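Side-chain contacts in taurocyamine kinase (Schistosoma mansoni, PDB 4WOD), which reversibly transfers phosphate between ATP and taurocyamine, a guanidino substrate, as a magnesium-dependent phosphagen kinase built from two fused repeats: residues A[23-28]-A[81-86]; A[185-190]-A[199-204]; A[375-380]-A[385-390]; A[407-412]-A[437-442]. The protein carries 4 engineered substitutions. All coordinates share one frame; numbering follows the deposited sequence.

Contact 1: residues A[23-28]-A[81-86]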
loop_
_atom_site.group_PDB
_atom_site.type_symbol
_atom_site.label_atom_id
_atom_site.label_comp_id
_atom_site.label_asym_id
_atom_site.label_seq_id
_atom_site.Cartn_x
_atom_site.Cartn_y
_atom_site.Cartn_z
ATOM N N THR A 23 -7.202 18.398 -8.665
ATOM C CA THR A 23 -7.517 19.584 -9.479
ATOM C C THR A 23 -7.880 19.177 -10.890
ATOM O O THR A 23 -8.827 19.684 -11.481
ATOM C CB THR A 23 -6.337 20.571 -9.541
ATOM O OG1 THR A 23 -6.150 21.160 -8.253
ATOM C CG2 THR A 23 -6.609 21.675 -10.558
ATOM N N LYS A 24 -7.117 18.246 -11.431
ATOM C CA LYS A 24 -7.373 17.738 -12.768
ATOM C C LYS A 24 -8.726 17.017 -12.781
ATOM O O LYS A 24 -9.517 17.162 -13.712
ATOM C CB LYS A 24 -6.249 16.801 -13.193
ATOM C CG LYS A 24 -6.426 16.156 -14.549
ATOM C CD LYS A 24 -5.139 15.474 -14.925
ATOM C CE LYS A 24 -5.228 14.778 -16.258
ATOM N NZ LYS A 24 -3.869 14.541 -16.805
ATOM N N LYS A 25 -8.997 16.290 -11.704
ATOM C CA LYS A 25 -10.200 15.474 -11.604
ATOM C C LYS A 25 -11.460 16.316 -11.610
ATOM O O LYS A 25 -12.431 15.974 -12.273
ATOM C CB LYS A 25 -10.133 14.616 -10.343
ATOM C CG LYS A 25 -11.257 13.622 -10.185
ATOM C CD LYS A 25 -10.875 12.590 -9.134
ATOM C CE LYS A 25 -12.051 11.746 -8.697
ATOM N NZ LYS A 25 -11.619 10.845 -7.584
ATOM N N TYR A 26 -11.440 17.445 -10.911
ATOM C CA TYR A 26 -12.666 18.203 -10.728
ATOM C C TYR A 26 -12.732 19.513 -11.513
ATOM O O TYR A 26 -13.790 20.154 -11.547
ATOM C CB TYR A 26 -12.883 18.457 -9.233
ATOM C CG TYR A 26 -13.137 17.165 -8.481
ATOM C CD1 TYR A 26 -14.303 16.419 -8.706
ATOM C CD2 TYR A 26 -12.210 16.677 -7.563
ATOM C CE1 TYR A 26 -14.528 15.226 -8.036
ATOM C CE2 TYR A 26 -12.429 15.498 -6.885
ATOM C CZ TYR A 26 -13.594 14.771 -7.124
ATOM O OH TYR A 26 -13.805 13.595 -6.448
ATOM N N LEU A 27 -11.642 19.902 -12.179
ATOM C CA LEU A 27 -11.684 21.125 -12.988
ATOM C C LEU A 27 -12.299 20.814 -14.363
ATOM O O LEU A 27 -11.610 20.787 -15.395
ATOM C CB LEU A 27 -10.292 21.746 -13.132
ATOM C CG LEU A 27 -10.205 23.136 -13.775
ATOM C CD1 LEU A 27 -11.086 24.120 -13.014
ATOM C CD2 LEU A 27 -8.772 23.629 -13.820
ATOM N N THR A 28 -13.604 20.571 -14.356
ATOM C CA THR A 28 -14.316 20.128 -15.555
ATOM C C THR A 28 -14.661 21.295 -16.462
ATOM O O THR A 28 -14.569 22.463 -16.060
ATOM C CB THR A 28 -15.605 19.385 -15.197
ATOM O OG1 THR A 28 -16.559 20.310 -14.639
ATOM C CG2 THR A 28 -15.308 18.268 -14.189
ATOM N N ILE A 81 -12.323 18.768 -1.566
ATOM C CA ILE A 81 -12.181 18.593 -0.124
ATOM C C ILE A 81 -12.814 17.282 0.326
ATOM O O ILE A 81 -12.204 16.518 1.080
ATOM C CB ILE A 81 -12.814 19.794 0.634
ATOM C CG1 ILE A 81 -11.945 21.045 0.460
ATOM C CG2 ILE A 81 -13.006 19.478 2.114
ATOM C CD1 ILE A 81 -12.678 22.349 0.797
ATOM N N ALA A 82 -14.031 17.020 -0.152
ATOM C CA ALA A 82 -14.731 15.770 0.143
ATOM C C ALA A 82 -13.890 14.564 -0.285
ATOM O O ALA A 82 -13.777 13.591 0.439
ATOM C CB ALA A 82 -16.103 15.741 -0.536
ATOM N N ASP A 83 -13.269 14.662 -1.450
ATOM C CA ASP A 83 -12.404 13.611 -1.960
ATOM C C ASP A 83 -11.137 13.410 -1.097
ATOM O O ASP A 83 -10.882 12.295 -0.604
ATOM C CB ASP A 83 -12.038 13.937 -3.414
ATOM C CG ASP A 83 -11.523 12.727 -4.180
ATOM O OD1 ASP A 83 -10.762 11.921 -3.602
ATOM O OD2 ASP A 83 -11.882 12.584 -5.374
ATOM N N TYR A 84 -10.356 14.481 -0.907
ATOM C CA TYR A 84 -9.099 14.407 -0.163
ATOM C C TYR A 84 -9.289 13.974 1.288
ATOM O O TYR A 84 -8.524 13.153 1.821
ATOM C CB TYR A 84 -8.369 15.761 -0.188
ATOM C CG TYR A 84 -7.023 15.701 0.505
ATOM C CD1 TYR A 84 -5.900 15.213 -0.153
ATOM C CD2 TYR A 84 -6.882 16.113 1.821
ATOM C CE1 TYR A 84 -4.673 15.145 0.490
ATOM C CE2 TYR A 84 -5.671 16.048 2.459
ATOM C CZ TYR A 84 -4.575 15.568 1.793
ATOM O OH TYR A 84 -3.374 15.510 2.450
ATOM N N HIS A 85 -10.295 14.543 1.937
ATOM C CA HIS A 85 -10.504 14.267 3.352
ATOM C C HIS A 85 -11.424 13.061 3.570
ATOM O O HIS A 85 -11.791 12.750 4.713
ATOM C CB HIS A 85 -11.059 15.514 4.049
ATOM C CG HIS A 85 -10.046 16.599 4.213
ATOM N ND1 HIS A 85 -9.049 16.549 5.168
ATOM C CD2 HIS A 85 -9.855 17.752 3.530
ATOM C CE1 HIS A 85 -8.292 17.626 5.064
ATOM N NE2 HIS A 85 -8.765 18.377 4.086
ATOM N N LYS A 86 -11.770 12.393 2.470
ATOM C CA LYS A 86 -12.613 11.187 2.472
ATOM C C LYS A 86 -13.897 11.407 3.249
ATOM O O LYS A 86 -14.210 10.660 4.171
ATOM C CB LYS A 86 -11.859 9.986 3.051
ATOM C CG LYS A 86 -10.669 9.545 2.221
ATOM C CD LYS A 86 -9.628 8.893 3.108
ATOM C CE LYS A 86 -8.753 7.924 2.328
ATOM N NZ LYS A 86 -8.190 8.555 1.099
#

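Contact 2: residues A[185-190]-A[199-204]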
loop_
_atom_site.group_PDB
_atom_site.type_symbol
_atom_site.label_atom_id
_atom_site.label_comp_id
_atom_site.label_asym_id
_atom_site.label_seq_id
_atom_site.Cartn_x
_atom_site.Cartn_y
_atom_site.Cartn_z
ATOM N N PHE A 185 12.226 29.459 7.593
ATOM C CA PHE A 185 11.718 28.921 6.350
ATOM C C PHE A 185 12.374 29.621 5.186
ATOM O O PHE A 185 12.855 30.747 5.324
ATOM C CB PHE A 185 10.199 29.051 6.271
ATOM C CG PHE A 185 9.673 30.462 6.421
ATOM C CD1 PHE A 185 9.511 31.282 5.315
ATOM C CD2 PHE A 185 9.262 30.935 7.659
ATOM C CE1 PHE A 185 8.968 32.544 5.442
ATOM C CE2 PHE A 185 8.740 32.204 7.793
ATOM C CZ PHE A 185 8.588 33.010 6.680
ATOM N N ARG A 186 12.395 28.948 4.041
ATOM C CA ARG A 186 13.057 29.481 2.857
ATOM C C ARG A 186 12.099 29.485 1.675
ATOM O O ARG A 186 11.047 28.850 1.724
ATOM C CB ARG A 186 14.312 28.663 2.519
ATOM C CG ARG A 186 15.430 28.767 3.550
ATOM C CD ARG A 186 16.614 27.876 3.175
ATOM N NE ARG A 186 16.190 26.530 2.793
ATOM C CZ ARG A 186 16.963 25.656 2.154
ATOM N NH1 ARG A 186 18.209 25.982 1.830
ATOM N NH2 ARG A 186 16.494 24.453 1.842
ATOM N N ASN A 187 12.465 30.214 0.628
ATOM C CA ASN A 187 11.694 30.226 -0.604
ATOM C C ASN A 187 12.166 29.134 -1.552
ATOM O O ASN A 187 12.675 29.419 -2.630
ATOM C CB ASN A 187 11.777 31.595 -1.289
ATOM C CG ASN A 187 13.211 32.104 -1.429
ATOM O OD1 ASN A 187 14.036 31.937 -0.532
ATOM N ND2 ASN A 187 13.505 32.737 -2.558
ATOM N N ASP A 188 11.988 27.882 -1.154
ATOM C CA ASP A 188 12.526 26.773 -1.939
ATOM C C ASP A 188 11.492 25.730 -2.398
ATOM O O ASP A 188 11.867 24.666 -2.879
ATOM C CB ASP A 188 13.641 26.081 -1.140
ATOM C CG ASP A 188 13.136 25.422 0.138
ATOM O OD1 ASP A 188 11.977 25.673 0.551
ATOM O OD2 ASP A 188 13.916 24.651 0.745
ATOM N N ASP A 189 10.206 26.044 -2.271
ATOM C CA ASP A 189 9.127 25.124 -2.659
ATOM C C ASP A 189 8.453 25.642 -3.926
ATOM O O ASP A 189 7.781 26.668 -3.899
ATOM C CB ASP A 189 8.117 24.987 -1.510
ATOM C CG ASP A 189 6.976 23.987 -1.800
ATOM O OD1 ASP A 189 6.588 23.758 -2.967
ATOM O OD2 ASP A 189 6.431 23.439 -0.820
ATOM N N ASN A 190 8.627 24.945 -5.040
ATOM C CA ASN A 190 8.110 25.454 -6.303
ATOM C C ASN A 190 6.580 25.400 -6.386
ATOM O O ASN A 190 5.968 26.150 -7.157
ATOM C CB ASN A 190 8.717 24.689 -7.483
ATOM C CG ASN A 190 8.886 25.566 -8.727
ATOM O OD1 ASN A 190 8.836 26.792 -8.650
ATOM N ND2 ASN A 190 9.085 24.933 -9.877
ATOM N N ILE A 199 5.629 36.141 -3.472
ATOM C CA ILE A 199 5.498 37.456 -4.061
ATOM C C ILE A 199 5.994 38.512 -3.053
ATOM O O ILE A 199 5.708 38.413 -1.855
ATOM C CB ILE A 199 4.042 37.707 -4.479
ATOM C CG1 ILE A 199 3.626 36.661 -5.529
ATOM C CG2 ILE A 199 3.825 39.144 -4.958
ATOM C CD1 ILE A 199 2.172 36.675 -5.847
ATOM N N ASP A 200 6.765 39.479 -3.550
ATOM C CA ASP A 200 7.372 40.547 -2.745
ATOM C C ASP A 200 8.317 40.002 -1.673
ATOM O O ASP A 200 8.456 40.613 -0.613
ATOM C CB ASP A 200 6.308 41.414 -2.066
ATOM C CG ASP A 200 5.277 41.977 -3.036
ATOM O OD1 ASP A 200 5.671 42.471 -4.102
ATOM O OD2 ASP A 200 4.059 41.917 -2.725
ATOM N N TRP A 201 8.956 38.865 -1.950
ATOM C CA TRP A 201 9.932 38.247 -1.037
ATOM C C TRP A 201 11.076 39.228 -0.765
ATOM O O TRP A 201 11.588 39.828 -1.695
ATOM C CB TRP A 201 10.484 36.946 -1.643
ATOM C CG TRP A 201 11.389 36.182 -0.729
ATOM C CD1 TRP A 201 12.758 36.251 -0.681
ATOM C CD2 TRP A 201 11.003 35.240 0.281
ATOM N NE1 TRP A 201 13.244 35.409 0.289
ATOM C CE2 TRP A 201 12.193 34.778 0.899
ATOM C CE3 TRP A 201 9.773 34.735 0.721
ATOM C CZ2 TRP A 201 12.184 33.842 1.931
ATOM C CZ3 TRP A 201 9.770 33.802 1.748
ATOM C CH2 TRP A 201 10.967 33.368 2.342
ATOM N N PRO A 202 11.502 39.381 0.496
ATOM C CA PRO A 202 11.075 38.657 1.689
ATOM C C PRO A 202 10.184 39.503 2.578
ATOM O O PRO A 202 10.081 39.213 3.751
ATOM C CB PRO A 202 12.397 38.389 2.387
ATOM C CG PRO A 202 13.131 39.702 2.172
ATOM C CD PRO A 202 12.671 40.233 0.807
ATOM N N THR A 203 9.551 40.536 2.032
ATOM C CA THR A 203 8.787 41.465 2.868
ATOM C C THR A 203 7.523 40.845 3.475
ATOM O O THR A 203 6.918 39.911 2.919
ATOM C CB THR A 203 8.389 42.742 2.073
ATOM O OG1 THR A 203 7.552 42.392 0.968
ATOM C CG2 THR A 203 9.636 43.456 1.544
ATOM N N GLY A 204 7.114 41.387 4.617
ATOM C CA GLY A 204 5.869 40.957 5.228
ATOM C C GLY A 204 5.956 39.613 5.929
ATOM O O GLY A 204 4.944 39.060 6.330
#

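Contact 3: residues A[375-380]-A[385-390]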
loop_
_atom_site.group_PDB
_atom_site.type_symbol
_atom_site.label_atom_id
_atom_site.label_comp_id
_atom_site.label_asym_id
_atom_site.label_seq_id
_atom_site.Cartn_x
_atom_site.Cartn_y
_atom_site.Cartn_z
ATOM N N LEU A 375 -5.826 -10.427 15.119
ATOM C CA LEU A 375 -6.314 -9.857 13.848
ATOM C C LEU A 375 -7.126 -10.888 13.047
ATOM O O LEU A 375 -8.112 -10.540 12.376
ATOM C CB LEU A 375 -5.156 -9.313 13.003
ATOM C CG LEU A 375 -4.380 -8.115 13.562
ATOM C CD1 LEU A 375 -3.185 -7.762 12.683
ATOM C CD2 LEU A 375 -5.292 -6.910 13.720
ATOM N N LEU A 376 -6.724 -12.153 13.140
ATOM C CA LEU A 376 -7.364 -13.232 12.394
ATOM C C LEU A 376 -8.781 -13.531 12.895
ATOM O O LEU A 376 -9.568 -14.175 12.203
ATOM C CB LEU A 376 -6.494 -14.486 12.463
ATOM C CG LEU A 376 -6.828 -15.675 11.563
ATOM C CD1 LEU A 376 -6.798 -15.299 10.070
ATOM C CD2 LEU A 376 -5.868 -16.845 11.868
ATOM N N GLU A 377 -9.119 -13.044 14.088
ATOM C CA GLU A 377 -10.458 -13.261 14.634
ATOM C C GLU A 377 -11.565 -12.705 13.737
ATOM O O GLU A 377 -12.714 -13.123 13.840
ATOM C CB GLU A 377 -10.562 -12.652 16.035
ATOM C CG GLU A 377 -9.657 -13.359 17.014
ATOM C CD GLU A 377 -9.980 -13.041 18.456
ATOM O OE1 GLU A 377 -10.880 -12.206 18.707
ATOM O OE2 GLU A 377 -9.313 -13.620 19.336
ATOM N N GLY A 378 -11.209 -11.784 12.846
ATOM C CA GLY A 378 -12.158 -11.232 11.899
ATOM C C GLY A 378 -12.470 -12.171 10.746
ATOM O O GLY A 378 -13.350 -11.892 9.927
ATOM N N ALA A 379 -11.746 -13.283 10.663
ATOM C CA ALA A 379 -12.009 -14.262 9.617
ATOM C C ALA A 379 -13.092 -15.224 10.077
ATOM O O ALA A 379 -13.226 -15.503 11.265
ATOM C CB ALA A 379 -10.740 -15.019 9.250
ATOM N N SER A 380 -13.876 -15.732 9.143
ATOM C CA SER A 380 -14.878 -16.714 9.515
ATOM C C SER A 380 -14.215 -18.012 9.911
ATOM O O SER A 380 -13.508 -18.618 9.106
ATOM C CB SER A 380 -15.852 -16.972 8.372
ATOM O OG SER A 380 -16.616 -18.135 8.646
ATOM N N TYR A 385 -9.686 -21.687 6.644
ATOM C CA TYR A 385 -8.873 -22.798 7.152
ATOM C C TYR A 385 -7.788 -22.320 8.108
ATOM O O TYR A 385 -7.519 -22.968 9.127
ATOM C CB TYR A 385 -8.232 -23.562 5.996
ATOM C CG TYR A 385 -9.229 -24.224 5.073
ATOM C CD1 TYR A 385 -9.671 -25.513 5.312
ATOM C CD2 TYR A 385 -9.717 -23.556 3.956
ATOM C CE1 TYR A 385 -10.577 -26.130 4.463
ATOM C CE2 TYR A 385 -10.629 -24.158 3.101
ATOM C CZ TYR A 385 -11.058 -25.445 3.366
ATOM O OH TYR A 385 -11.958 -26.054 2.526
ATOM N N THR A 386 -7.181 -21.186 7.762
ATOM C CA THR A 386 -6.061 -20.623 8.501
ATOM C C THR A 386 -6.431 -20.405 9.969
ATOM O O THR A 386 -5.644 -20.699 10.872
ATOM C CB THR A 386 -5.599 -19.283 7.865
ATOM O OG1 THR A 386 -5.346 -19.474 6.454
ATOM C CG2 THR A 386 -4.356 -18.740 8.562
ATOM N N ARG A 387 -7.642 -19.901 10.192
ATOM C CA ARG A 387 -8.161 -19.680 11.546
ATOM C C ARG A 387 -8.700 -20.942 12.217
ATOM O O ARG A 387 -8.482 -21.169 13.407
ATOM C CB ARG A 387 -9.269 -18.625 11.518
ATOM C CG ARG A 387 -9.893 -18.420 12.870
ATOM C CD ARG A 387 -10.772 -17.192 12.931
ATOM N NE ARG A 387 -11.124 -16.916 14.318
ATOM C CZ ARG A 387 -12.363 -16.679 14.748
ATOM N NH1 ARG A 387 -13.376 -16.673 13.894
ATOM N NH2 ARG A 387 -12.586 -16.450 16.032
ATOM N N LYS A 388 -9.408 -21.761 11.449
ATOM C CA LYS A 388 -10.077 -22.936 11.997
ATOM C C LYS A 388 -9.116 -23.869 12.747
ATOM O O LYS A 388 -9.476 -24.447 13.776
ATOM C CB LYS A 388 -10.785 -23.697 10.869
ATOM C CG LYS A 388 -11.619 -24.869 11.320
ATOM C CD LYS A 388 -12.315 -25.487 10.128
ATOM C CE LYS A 388 -12.972 -26.802 10.481
ATOM N NZ LYS A 388 -13.650 -27.374 9.286
ATOM N N TYR A 389 -7.884 -24.002 12.249
ATOM C CA TYR A 389 -6.950 -24.940 12.865
ATOM C C TYR A 389 -5.938 -24.250 13.747
ATOM O O TYR A 389 -5.052 -24.901 14.302
ATOM C CB TYR A 389 -6.261 -25.783 11.788
ATOM C CG TYR A 389 -7.278 -26.702 11.165
ATOM C CD1 TYR A 389 -7.630 -27.899 11.787
ATOM C CD2 TYR A 389 -7.946 -26.341 10.001
ATOM C CE1 TYR A 389 -8.599 -28.732 11.252
ATOM C CE2 TYR A 389 -8.907 -27.168 9.456
ATOM C CZ TYR A 389 -9.228 -28.363 10.080
ATOM O OH TYR A 389 -10.198 -29.169 9.535
ATOM N N LEU A 390 -6.086 -22.939 13.903
ATOM C CA LEU A 390 -5.235 -22.204 14.827
ATOM C C LEU A 390 -5.852 -22.238 16.226
ATOM O O LEU A 390 -6.389 -21.234 16.699
ATOM C CB LEU A 390 -5.038 -20.765 14.368
ATOM C CG LEU A 390 -3.870 -20.041 15.039
ATOM C CD1 LEU A 390 -2.544 -20.584 14.533
ATOM C CD2 LEU A 390 -3.956 -18.539 14.794
#

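Contact 4: residues A[407-412]-A[437-442]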
loop_
_atom_site.group_PDB
_atom_site.type_symbol
_atom_site.label_atom_id
_atom_site.label_comp_id
_atom_site.label_asym_id
_atom_site.label_seq_id
_atom_site.Cartn_x
_atom_site.Cartn_y
_atom_site.Cartn_z
ATOM N N ALA A 407 11.514 -19.913 9.581
ATOM C CA ALA A 407 10.100 -19.740 9.340
ATOM C C ALA A 407 9.275 -19.974 10.624
ATOM O O ALA A 407 9.599 -20.835 11.463
ATOM C CB ALA A 407 9.642 -20.680 8.225
ATOM N N THR A 408 8.219 -19.189 10.774
ATOM C CA THR A 408 7.350 -19.291 11.943
ATOM C C THR A 408 5.899 -19.493 11.544
ATOM O O THR A 408 5.525 -19.260 10.384
ATOM C CB THR A 408 7.440 -18.030 12.824
ATOM O OG1 THR A 408 6.886 -16.908 12.117
ATOM C CG2 THR A 408 8.892 -17.740 13.205
ATOM N N LEU A 409 5.085 -19.920 12.513
ATOM C CA LEU A 409 3.651 -20.084 12.312
ATOM C C LEU A 409 3.026 -18.714 12.097
ATOM O O LEU A 409 2.053 -18.560 11.337
ATOM C CB LEU A 409 3.006 -20.796 13.514
ATOM C CG LEU A 409 1.489 -21.035 13.491
ATOM C CD1 LEU A 409 1.063 -21.948 12.343
ATOM C CD2 LEU A 409 1.031 -21.621 14.820
ATOM N N ALA A 410 3.599 -17.719 12.772
ATOM C CA ALA A 410 3.140 -16.351 12.633
ATOM C C ALA A 410 3.320 -15.889 11.192
ATOM O O ALA A 410 2.421 -15.279 10.610
ATOM C CB ALA A 410 3.879 -15.457 13.574
ATOM N N HIS A 411 4.477 -16.214 10.611
ATOM C CA HIS A 411 4.725 -15.912 9.205
ATOM C C HIS A 411 3.598 -16.408 8.309
ATOM O O HIS A 411 3.164 -15.705 7.390
ATOM C CB HIS A 411 6.047 -16.545 8.729
ATOM C CG HIS A 411 7.255 -15.721 9.027
ATOM N ND1 HIS A 411 8.259 -16.149 9.870
ATOM C CD2 HIS A 411 7.619 -14.492 8.598
ATOM C CE1 HIS A 411 9.199 -15.226 9.931
ATOM N NE2 HIS A 411 8.831 -14.207 9.174
ATOM N N MET A 412 3.131 -17.626 8.566
ATOM C CA MET A 412 2.267 -18.274 7.590
ATOM C C MET A 412 0.788 -17.888 7.750
ATOM O O MET A 412 0.029 -17.971 6.794
ATOM C CB MET A 412 2.462 -19.805 7.628
ATOM C CG MET A 412 1.748 -20.576 8.726
ATOM S SD MET A 412 1.965 -22.393 8.508
ATOM C CE MET A 412 3.701 -22.426 8.132
ATOM N N ILE A 437 3.512 -29.593 11.541
ATOM C CA ILE A 437 2.603 -30.615 11.028
ATOM C C ILE A 437 1.248 -30.616 11.768
ATOM O O ILE A 437 0.209 -30.864 11.157
ATOM C CB ILE A 437 3.266 -32.027 11.099
ATOM C CG1 ILE A 437 2.392 -33.086 10.422
ATOM C CG2 ILE A 437 3.569 -32.437 12.550
ATOM C CD1 ILE A 437 3.189 -34.359 10.025
ATOM N N ASP A 438 1.266 -30.298 13.063
ATOM C CA ASP A 438 0.048 -30.318 13.877
ATOM C C ASP A 438 -0.930 -29.254 13.423
ATOM O O ASP A 438 -2.134 -29.371 13.644
ATOM C CB ASP A 438 0.365 -30.108 15.357
ATOM C CG ASP A 438 0.928 -31.351 16.020
ATOM O OD1 ASP A 438 1.197 -32.344 15.324
ATOM O OD2 ASP A 438 1.077 -31.345 17.252
ATOM N N TYR A 439 -0.410 -28.190 12.827
ATOM C CA TYR A 439 -1.287 -27.170 12.262
ATOM C C TYR A 439 -1.621 -27.496 10.816
ATOM O O TYR A 439 -2.783 -27.473 10.419
ATOM C CB TYR A 439 -0.637 -25.798 12.367
ATOM C CG TYR A 439 -1.355 -24.675 11.664
ATOM C CD1 TYR A 439 -2.551 -24.173 12.160
ATOM C CD2 TYR A 439 -0.816 -24.085 10.524
ATOM C CE1 TYR A 439 -3.196 -23.125 11.534
ATOM C CE2 TYR A 439 -1.455 -23.031 9.895
ATOM C CZ TYR A 439 -2.650 -22.557 10.409
ATOM O OH TYR A 439 -3.304 -21.509 9.789
ATOM N N LEU A 440 -0.597 -27.804 10.022
ATOM C CA LEU A 440 -0.794 -27.900 8.579
ATOM C C LEU A 440 -1.481 -29.203 8.134
ATOM O O LEU A 440 -2.231 -29.200 7.154
ATOM C CB LEU A 440 0.546 -27.733 7.848
ATOM C CG LEU A 440 1.153 -26.311 7.837
ATOM C CD1 LEU A 440 2.614 -26.322 7.391
ATOM C CD2 LEU A 440 0.344 -25.377 6.930
ATOM N N ASP A 441 -1.251 -30.312 8.838
ATOM C CA ASP A 441 -1.758 -31.586 8.347
ATOM C C ASP A 441 -3.282 -31.699 8.430
ATOM O O ASP A 441 -3.908 -32.113 7.465
ATOM C CB ASP A 441 -1.115 -32.761 9.081
ATOM C CG ASP A 441 -1.462 -34.090 8.439
ATOM O OD1 ASP A 441 -0.932 -34.367 7.341
ATOM O OD2 ASP A 441 -2.270 -34.842 9.016
ATOM N N PRO A 442 -3.893 -31.326 9.576
ATOM C CA PRO A 442 -5.362 -31.380 9.550
ATOM C C PRO A 442 -5.964 -30.385 8.540
ATOM O O PRO A 442 -6.951 -30.703 7.866
ATOM C CB PRO A 442 -5.760 -31.021 10.996
ATOM C CG PRO A 442 -4.579 -30.319 11.570
ATOM C CD PRO A 442 -3.379 -30.976 10.916
#

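Contact 1: residues A[23-28]-A[81-86]
Lys25 and Tyr26 converge on the single carboxylate of Asp83, a compact charged cluster joining helix 22-26 to helix 74-84 in the helical N-terminal domain of the first phosphagen kinase repeat. The backbones stay well apart, with Tyr26 CA and Asp83 CA 9.9 Å from one another, and the long side chains of Lys25 and Tyr26 span the interval to the short Asp83 at the protein surface.

The ionic part is a salt bridge. Lys25 leaves the helix with CG anti to its own nitrogen and runs on fully extended, which carries NZ to 2.8 Å from Asp83 OD2. It meets that oxygen on the syn lone pair, the side facing the other carboxylate oxygen. The nearby Lys25 ammonium would be expected to stabilise the charge on Asp83.

The aromatic part comes from the neighbouring residue. Tyr26 presents its hydroxyl end and ring edge to the same oxygen, and the ring and carboxylate planes are turned 71° apart. Its OH is modelled only 2.4 Å from Asp83 OD2; the pair is consistent with a hydrogen bond donated by the tyrosine, but so short a length is doubtful.

Packing completes the arrangement. Further back along helix 74-84, Phe76, Ala79 and Val80 touch Tyr26, while Leu22 touches both Asp83 and Tyr84. Tyr84 belongs to the pocket that holds the bound arginine, so the cluster sits one residue from that pocket without lining it. Within the pair of donors, the lysine chain lies across the aromatic ring, Lys25 CG resting 3.9 Å above the centre of one Tyr26 face.

Contact 2: residues A[185-190]-A[199-204]
Asn187 and Trp201 owe their meeting to two first torsions: Asn187 CG is wedged between its backbone N and carbonyl carbon (chi1 50°), and Trp201 CG swings anti to its nitrogen (chi1 -175°), sending the indole across to the other loop. Both loops belong to the C-terminal catalytic domain of the first repeat, between helix 172-180 and strand 206-210. The asparagine then lies on the indole. Asn187 CB stands over the six-membered ring, 3.8 Å from its centroid in a CH-pi contact, and the amide continues along the same face with its plane only 20° from that of the ring. Asn187 OD1 comes within 3.6 Å of Trp201 CZ2. On the opposite face sits the next residue along the chain, Pro202, whose CB is 3.7 Å above the plane and which follows a cis peptide bond.

At the far end of the indole, Phe185 CE1 approaches Trp201 CH2 to 3.8 Å, an apolar contact; Phe185 itself also meets the ring of Trp218. Arg193 binds the carbonyl oxygen of Asn187, tying helix 190-194 to the first loop.

No hydrogen bond crosses between 185-190 and 199-204, and the buried Asn187 N has no partner in the model. The loops flanking helix 190-194 are therefore held here by dispersion and amide-aromatic stacking.

Contact 3: residues A[375-380]-A[385-390]
Leu376 and Arg387 run alongside one another in opposite senses around the type I beta turn Leu376 to Ala379, after which the chain folds back into the short helix 385-388. This chain reversal belongs to the helical N-terminal domain of the second repeat.

Apolar contacts form the inner layer. Leu376 CG rests 3.8 Å from Arg387 CB, at the aliphatic root of the arginine, and Leu376 CD2 faces Leu390 CD2 at 3.9 Å. The methyl Thr386 CG2 closes on the same branch, 4.1 Å from Leu376 CD2. Helix 409-418 backs this layer through Ile413, which touches both Thr386 and Leu390.

Polar contacts lie further out and use the carbonyls of the turn. With chi1 at 177° and the chain extended as far as NE, Arg387 is laid over the turn, its CD 3.3 Å from Leu376 O. Leu376 O is already engaged by Ala379 N, the bond that closes the turn. The oxygen Glu377 O stands above one face of the guanidinium, toward its rim. The carboxylate of Glu377 makes no salt bridge with it: OE1 stays 5.3 Å from Arg387 NH2, though the opposite charges may still attract. The link that does form is a weak, bent hydrogen bond, Arg387 NH1 to Ala379 O, 2.9 Å long with an angle of 130° at the hydrogen.

Contact 4: residues A[407-412]-A[437-442]
Met412 reaches from helix 409-418 toward Tyr439 and Leu440 on helix 437-448. Its CB already points to the other helix, and a first torsion of 80° sets CG between the backbone N and carbonyl carbon; from there the chain runs straight to the sulfur. SD is the atom that does the work: it lies 3.7 Å from Tyr439 CE2 and equally 3.7 Å from Leu440 CD2, nestled between ring and branched chain. Against the tyrosine it stands at the edge, 4.9 Å from the ring centroid and 74° off the normal. A bend at chi3, 44°, then turns CE toward Leu440 CD1 at 4.1 Å, the two side chains meeting tip to tip.

Leu409, one turn earlier, takes the face of the same ring. Its CD1 sits 3.4 Å above the plane, offset toward the rim above CD2, a close CH-pi contact. Face and edge of Tyr439 are thus gripped by one helix, while its hydroxyl bonds to Thr386 O.

The start of helix 409-418 is fixed by a capping box: His411 N donates to Thr408 OG1 over 2.9 Å, and Thr408 N returns a bond to His411 ND1. Between the two helices all four touching residues are buried, and their apolar interface, centred on a Met-aromatic contact, is part of the core of the all-helical N-terminal domain of the second phosphagen kinase repeat.

In the fold
From the N terminus, contact 1 closes a largely helical excursion of 52 residues, joining helices 22-26 and 74-84 beside the arginine pocket of the first repeat. Contact 2 follows in the catalytic domain of that repeat and closes a much shorter loop around helix 190-194, about 27 Å away between centres. The chain then enters the second repeat, where contact 3 folds 385-390 back onto 375-380 and contact 4 spans 24 residues to join helices 409-418 and 437-448. All four are in series; none nests or crosses. Only contacts 3 and 4 touch, through Leu390 on Leu409, Tyr389 on Pro442 and the Tyr439 hydroxyl bound to Thr386 O, joining neighbouring parts of one helical N-terminal domain.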